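Carbonic anhydrase (Unidentified, PDB 3R1W) probably catalyses the reversible hydration of carbon dioxide to bicarbonate, as a trimeric left-handed beta-helix protein of the gamma-type carbonic anhydrase family. Local coordinates at residues L88-G91 against D92-I96; C105-G108 against N109-I113. One frame throughout, in Å; residues are numbered along the deposited sequence.

Interaction 1: L88-G91 against D92-I96; sequences LIIG and DDVTI
Ile90 and Ile96 meet tip to tip inside a corner of the beta-helix, the CD1 methyl of Ile90 lying 3.9 Å from CD1 of Ile96. In both, CG1 lies anti to the carbonyl carbon and the chain runs on extended (chi2 165° and 164°), so that CD1 is the part that reaches across the corner from strand 88-90 or 94-96. The shorter branch of Ile90 serves a second partner: CG2 approaches CB of Val94 at 4.0 Å, and the two side chains cross at about a right angle. Val94 is turned with CG1 anti to its own N (chi1 173°), leaving CG2 beside that N and 3.8 Å from the carbonyl O of Gly91. No hydrogen bond joins the two segments. That same Gly91 O instead accepts a bond from Thr65 OG1 in the preceding coil, while Asp92 and Asp93 turn away from the apolar cluster, Asp92 OD1 to Ala63 N and Asp93 OD1 into a salt bridge with Arg64 NE. The chemistry thus divides by side: branched aliphatic groups fill the inside of the corner through dispersion and hydrophobic contact, whereas the carboxylates tie the outside of the turn to the neighbouring coil.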
ATOM      1  N   LEU B  88      15.420 -12.097   3.858  1.00  8.07           N
ATOM      2  CA  LEU B  88      14.215 -12.458   3.125  1.00  8.23           C
ATOM      3  C   LEU B  88      14.591 -13.412   2.000  1.00  5.98           C
ATOM      4  O   LEU B  88      15.353 -13.054   1.099  1.00  8.38           O
ATOM      5  CB  LEU B  88      13.556 -11.195   2.558  1.00  9.45           C
ATOM      6  CG  LEU B  88      12.303 -11.358   1.700  1.00 11.58           C
ATOM      7  CD1 LEU B  88      11.221 -12.090   2.468  1.00 11.15           C
ATOM      8  CD2 LEU B  88      11.830  -9.973   1.266  1.00 10.21           C
ATOM      9  N   ILE B  89      14.049 -14.625   2.052  1.00  7.84           N
ATOM     10  CA  ILE B  89      14.401 -15.665   1.094  1.00 10.48           C
ATOM     11  C   ILE B  89      13.122 -16.143   0.420  1.00  9.99           C
ATOM     12  O   ILE B  89      12.189 -16.551   1.105  1.00  8.78           O
ATOM     13  CB  ILE B  89      15.063 -16.859   1.803  1.00 10.95           C
ATOM     14  CG1 ILE B  89      16.331 -16.399   2.532  1.00 12.55           C
ATOM     15  CG2 ILE B  89      15.388 -17.969   0.801  1.00 16.60           C
ATOM     16  CD1 ILE B  89      17.393 -15.859   1.598  1.00 12.28           C
ATOM     17  N   ILE B  90      13.083 -16.067  -0.910  1.00  9.24           N
ATOM     18  CA  ILE B  90      11.888 -16.428  -1.676  1.00 10.47           C
ATOM     19  C   ILE B  90      12.247 -17.358  -2.833  1.00  9.37           C
ATOM     20  O   ILE B  90      13.200 -17.106  -3.552  1.00  9.09           O
ATOM     21  CB  ILE B  90      11.183 -15.161  -2.234  1.00  6.84           C
ATOM     22  CG1 ILE B  90      10.740 -14.254  -1.086  1.00  3.71           C
ATOM     23  CG2 ILE B  90       9.968 -15.552  -3.068  1.00  9.42           C
ATOM     24  CD1 ILE B  90      10.369 -12.831  -1.530  1.00  8.51           C
ATOM     25  N   GLY B  91      11.489 -18.437  -3.024  1.00 11.83           N
ATOM     26  CA  GLY B  91      11.859 -19.421  -4.035  1.00 11.31           C
ATOM     27  C   GLY B  91      11.364 -19.121  -5.441  1.00 13.63           C
ATOM     28  O   GLY B  91      11.172 -17.958  -5.801  1.00  8.01           O
ATOM     29  N   ASP B  92      11.166 -20.180  -6.231  1.00 11.28           N
ATOM     30  CA  ASP B  92      10.741 -20.083  -7.632  1.00  9.89           C
ATOM     31  C   ASP B  92       9.226 -20.203  -7.778  1.00  8.65           C
ATOM     32  O   ASP B  92       8.567 -20.831  -6.953  1.00 10.48           O
ATOM     33  CB  ASP B  92      11.340 -21.222  -8.469  1.00 14.81           C
ATOM     34  CG  ASP B  92      12.817 -21.443  -8.218  1.00 22.94           C
ATOM     35  OD1 ASP B  92      13.561 -20.463  -8.027  1.00 15.20           O
ATOM     36  OD2 ASP B  92      13.237 -22.621  -8.235  1.00 23.21           O
ATOM     37  N   ASP B  93       8.684 -19.623  -8.846  1.00  7.68           N
ATOM     38  CA  ASP B  93       7.265 -19.763  -9.158  1.00  6.02           C
ATOM     39  C   ASP B  93       6.405 -19.280  -8.003  1.00  7.87           C
ATOM     40  O   ASP B  93       5.383 -19.871  -7.681  1.00  8.55           O
ATOM     41  CB  ASP B  93       6.924 -21.218  -9.489  1.00  7.85           C
ATOM     42  CG  ASP B  93       7.606 -21.703 -10.760  1.00 10.04           C
ATOM     43  OD1 ASP B  93       7.520 -21.012 -11.802  1.00 11.41           O
ATOM     44  OD2 ASP B  93       8.234 -22.775 -10.713  1.00 11.55           O
ATOM     45  N   VAL B  94       6.841 -18.205  -7.361  1.00  7.87           N
ATOM     46  CA  VAL B  94       6.067 -17.608  -6.286  1.00  4.10           C
ATOM     47  C   VAL B  94       5.325 -16.396  -6.840  1.00  7.13           C
ATOM     48  O   VAL B  94       5.897 -15.578  -7.552  1.00  8.30           O
ATOM     49  CB  VAL B  94       6.977 -17.209  -5.096  1.00  3.99           C
ATOM     50  CG1 VAL B  94       6.185 -16.424  -4.045  1.00  5.91           C
ATOM     51  CG2 VAL B  94       7.619 -18.456  -4.483  1.00  4.57           C
ATOM     52  N   THR B  95       4.035 -16.304  -6.544  1.00  6.76           N
ATOM     53  CA  THR B  95       3.254 -15.155  -6.988  1.00  5.86           C
ATOM     54  C   THR B  95       2.960 -14.275  -5.770  1.00  9.51           C
ATOM     55  O   THR B  95       2.195 -14.659  -4.888  1.00  9.45           O
ATOM     56  CB  THR B  95       1.945 -15.593  -7.666  1.00  8.26           C
ATOM     57  OG1 THR B  95       2.244 -16.448  -8.778  1.00 11.35           O
ATOM     58  CG2 THR B  95       1.163 -14.370  -8.169  1.00 10.94           C
ATOM     59  N   ILE B  96       3.586 -13.104  -5.712  1.00  6.98           N
ATOM     60  CA  ILE B  96       3.375 -12.202  -4.584  1.00  5.03           C
ATOM     61  C   ILE B  96       2.353 -11.149  -5.002  1.00  7.33           C
ATOM     62  O   ILE B  96       2.641 -10.286  -5.827  1.00  7.70           O
ATOM     63  CB  ILE B  96       4.708 -11.572  -4.120  1.00  5.56           C
ATOM     64  CG1 ILE B  96       5.696 -12.677  -3.716  1.00  9.28           C
ATOM     65  CG2 ILE B  96       4.486 -10.606  -2.947  1.00  7.34           C
ATOM     66  CD1 ILE B  96       7.135 -12.194  -3.613  1.00 12.35           C
TER

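Interaction 2: C105-G108 against N109-I113; sequences CTIG and NRVLI
Extended delta chains on Ile107 (chi2 161°) and Ile113 (chi2 151°) send their CD1 methyls toward each other across a corner of the left-handed beta-helix, the fold built by the hexapeptide repeats of this family. The corner joins strand 106-107 to strand 111-113, and its interior is aliphatic. CG2 of Ile107 rests against the branched end of Val111, 3.9 Å from its CG1, and the two side chains cross obliquely. The other methyl of Val111, CG2, lies 4.0 Å from the carbonyl O of Gly108, so the valine fits between the isoleucine and the backbone of the turn.

The polar residues of the bend leave the interior. Asn109 points away from it and directs its amide to the preceding coil, where OD1 accepts a hydrogen bond from Asp92 N. Its own backbone N bonds to Asp127 OD1 in the following coil. Arg110 adopts positive phi (59°), a left-handed backbone conformation that helps turn the chain from one face of the coil to the next, and its NE forms a salt bridge with Glu128 OE2. Its side chain also packs on Phe168 and Thr169 of helix 162-184, which places the outside of this corner against that helix. Inside, the fit is tight: CD1 of Ile107 and CD1 of Ile113 are separated by 3.4 Å, shorter than usual van der Waals contact.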
ATOM      1  N   CYS B 105      11.074 -13.046   6.132  1.00 10.37           N
ATOM      2  CA  CYS B 105      10.515 -14.394   6.129  1.00 10.76           C
ATOM      3  C   CYS B 105      11.182 -15.311   5.112  1.00  9.96           C
ATOM      4  O   CYS B 105      12.053 -14.895   4.343  1.00 10.21           O
ATOM      5  CB  CYS B 105       8.997 -14.340   5.889  1.00 10.16           C
ATOM      6  SG  CYS B 105       8.504 -13.408   4.406  1.00 11.09           S
ATOM      7  N   THR B 106      10.774 -16.575   5.121  1.00  9.66           N
ATOM      8  CA  THR B 106      11.256 -17.528   4.146  1.00  8.08           C
ATOM      9  C   THR B 106      10.061 -18.123   3.416  1.00 10.26           C
ATOM     10  O   THR B 106       9.076 -18.513   4.042  1.00 12.18           O
ATOM     11  CB  THR B 106      12.075 -18.643   4.820  1.00 10.87           C
ATOM     12  OG1 THR B 106      13.238 -18.066   5.423  1.00 11.63           O
ATOM     13  CG2 THR B 106      12.529 -19.670   3.802  1.00 15.48           C
ATOM     14  N   ILE B 107      10.148 -18.160   2.090  1.00  9.00           N
ATOM     15  CA  ILE B 107       9.059 -18.669   1.257  1.00  7.93           C
ATOM     16  C   ILE B 107       9.615 -19.664   0.253  1.00 11.87           C
ATOM     17  O   ILE B 107      10.596 -19.374  -0.439  1.00 12.83           O
ATOM     18  CB  ILE B 107       8.333 -17.522   0.501  1.00  7.52           C
ATOM     19  CG1 ILE B 107       7.654 -16.575   1.494  1.00  9.77           C
ATOM     20  CG2 ILE B 107       7.299 -18.095  -0.476  1.00 12.06           C
ATOM     21  CD1 ILE B 107       7.322 -15.218   0.923  1.00 16.74           C
ATOM     22  N   GLY B 108       8.993 -20.839   0.167  1.00 13.32           N
ATOM     23  CA  GLY B 108       9.488 -21.898  -0.698  1.00 13.70           C
ATOM     24  C   GLY B 108       9.142 -21.712  -2.165  1.00 12.57           C
ATOM     25  O   GLY B 108       9.030 -20.583  -2.644  1.00 12.58           O
ATOM     26  N   ASN B 109       8.965 -22.826  -2.876  1.00 11.03           N
ATOM     27  CA  ASN B 109       8.628 -22.797  -4.296  1.00 11.58           C
ATOM     28  C   ASN B 109       7.148 -23.056  -4.546  1.00 12.69           C
ATOM     29  O   ASN B 109       6.508 -23.792  -3.801  1.00 12.08           O
ATOM     30  CB  ASN B 109       9.437 -23.853  -5.057  1.00  9.41           C
ATOM     31  CG  ASN B 109      10.924 -23.752  -4.804  1.00 17.96           C
ATOM     32  OD1 ASN B 109      11.503 -22.665  -4.817  1.00 13.43           O
ATOM     33  ND2 ASN B 109      11.559 -24.898  -4.575  1.00 20.46           N
ATOM     34  N   ARG B 110       6.622 -22.467  -5.619  1.00 10.34           N
ATOM     35  CA  ARG B 110       5.245 -22.703  -6.051  1.00 12.55           C
ATOM     36  C   ARG B 110       4.281 -22.307  -4.936  1.00 13.60           C
ATOM     37  O   ARG B 110       3.638 -23.146  -4.309  1.00 14.57           O
ATOM     38  CB  ARG B 110       5.056 -24.162  -6.500  1.00 12.12           C
ATOM     39  CG  ARG B 110       5.897 -24.517  -7.715  1.00 12.14           C
ATOM     40  CD  ARG B 110       5.667 -25.959  -8.177  1.00 12.30           C
ATOM     41  NE  ARG B 110       5.999 -26.920  -7.131  1.00 15.66           N
ATOM     42  CZ  ARG B 110       7.229 -27.324  -6.830  1.00 26.08           C
ATOM     43  NH1 ARG B 110       8.278 -26.852  -7.494  1.00 26.44           N
ATOM     44  NH2 ARG B 110       7.415 -28.207  -5.853  1.00 31.70           N
ATOM     45  N   VAL B 111       4.227 -21.006  -4.677  1.00 10.26           N
ATOM     46  CA  VAL B 111       3.469 -20.460  -3.561  1.00  8.41           C
ATOM     47  C   VAL B 111       2.654 -19.265  -4.057  1.00  7.72           C
ATOM     48  O   VAL B 111       3.144 -18.467  -4.861  1.00  9.89           O
ATOM     49  CB  VAL B 111       4.422 -20.012  -2.424  1.00 10.99           C
ATOM     50  CG1 VAL B 111       3.672 -19.258  -1.348  1.00 10.07           C
ATOM     51  CG2 VAL B 111       5.147 -21.226  -1.824  1.00 15.86           C
ATOM     52  N   LEU B 112       1.409 -19.167  -3.592  1.00  7.17           N
ATOM     53  CA  LEU B 112       0.541 -18.035  -3.884  1.00  9.41           C
ATOM     54  C   LEU B 112       0.421 -17.178  -2.641  1.00 13.68           C
ATOM     55  O   LEU B 112      -0.130 -17.623  -1.635  1.00 15.22           O
ATOM     56  CB  LEU B 112      -0.857 -18.530  -4.257  1.00 13.47           C
ATOM     57  CG  LEU B 112      -1.451 -18.252  -5.632  1.00 26.96           C
ATOM     58  CD1 LEU B 112      -2.895 -18.747  -5.662  1.00 17.39           C
ATOM     59  CD2 LEU B 112      -1.388 -16.769  -5.964  1.00 25.32           C
ATOM     60  N   ILE B 113       0.922 -15.951  -2.701  1.00 10.15           N
ATOM     61  CA  ILE B 113       0.725 -15.017  -1.597  1.00 10.80           C
ATOM     62  C   ILE B 113      -0.340 -14.004  -2.015  1.00 14.86           C
ATOM     63  O   ILE B 113      -0.120 -13.213  -2.923  1.00 11.91           O
ATOM     64  CB  ILE B 113       2.045 -14.328  -1.194  1.00  9.67           C
ATOM     65  CG1 ILE B 113       3.005 -15.363  -0.592  1.00 15.10           C
ATOM     66  CG2 ILE B 113       1.792 -13.213  -0.171  1.00 11.85           C
ATOM     67  CD1 ILE B 113       4.433 -15.031  -0.793  1.00 22.06           C
TER

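Interaction 1 comes first along the chain and interaction 2 follows one coil later, with centres about 5 Å apart, the spacing of neighbouring strands. They are equivalent corners of the beta-helix and share two sheets, in each of which their strands are parallel neighbours: 88-90 beside 106-107, 94-96 beside 111-113. Probable backbone hydrogen bonds join adjacent strands within each sheet: Ile107 N to Ile89 O (2.8 Å) in one, Ile113 N to Thr95 O (2.8 Å) in the other. Between the corners, Val94 CG2 packs 3.1 Å from Gly108 O. Ile107 stacks on Ile90, Val111 on Val94 and Ile113 on Ile96, building an aliphatic part of the core along the helix axis.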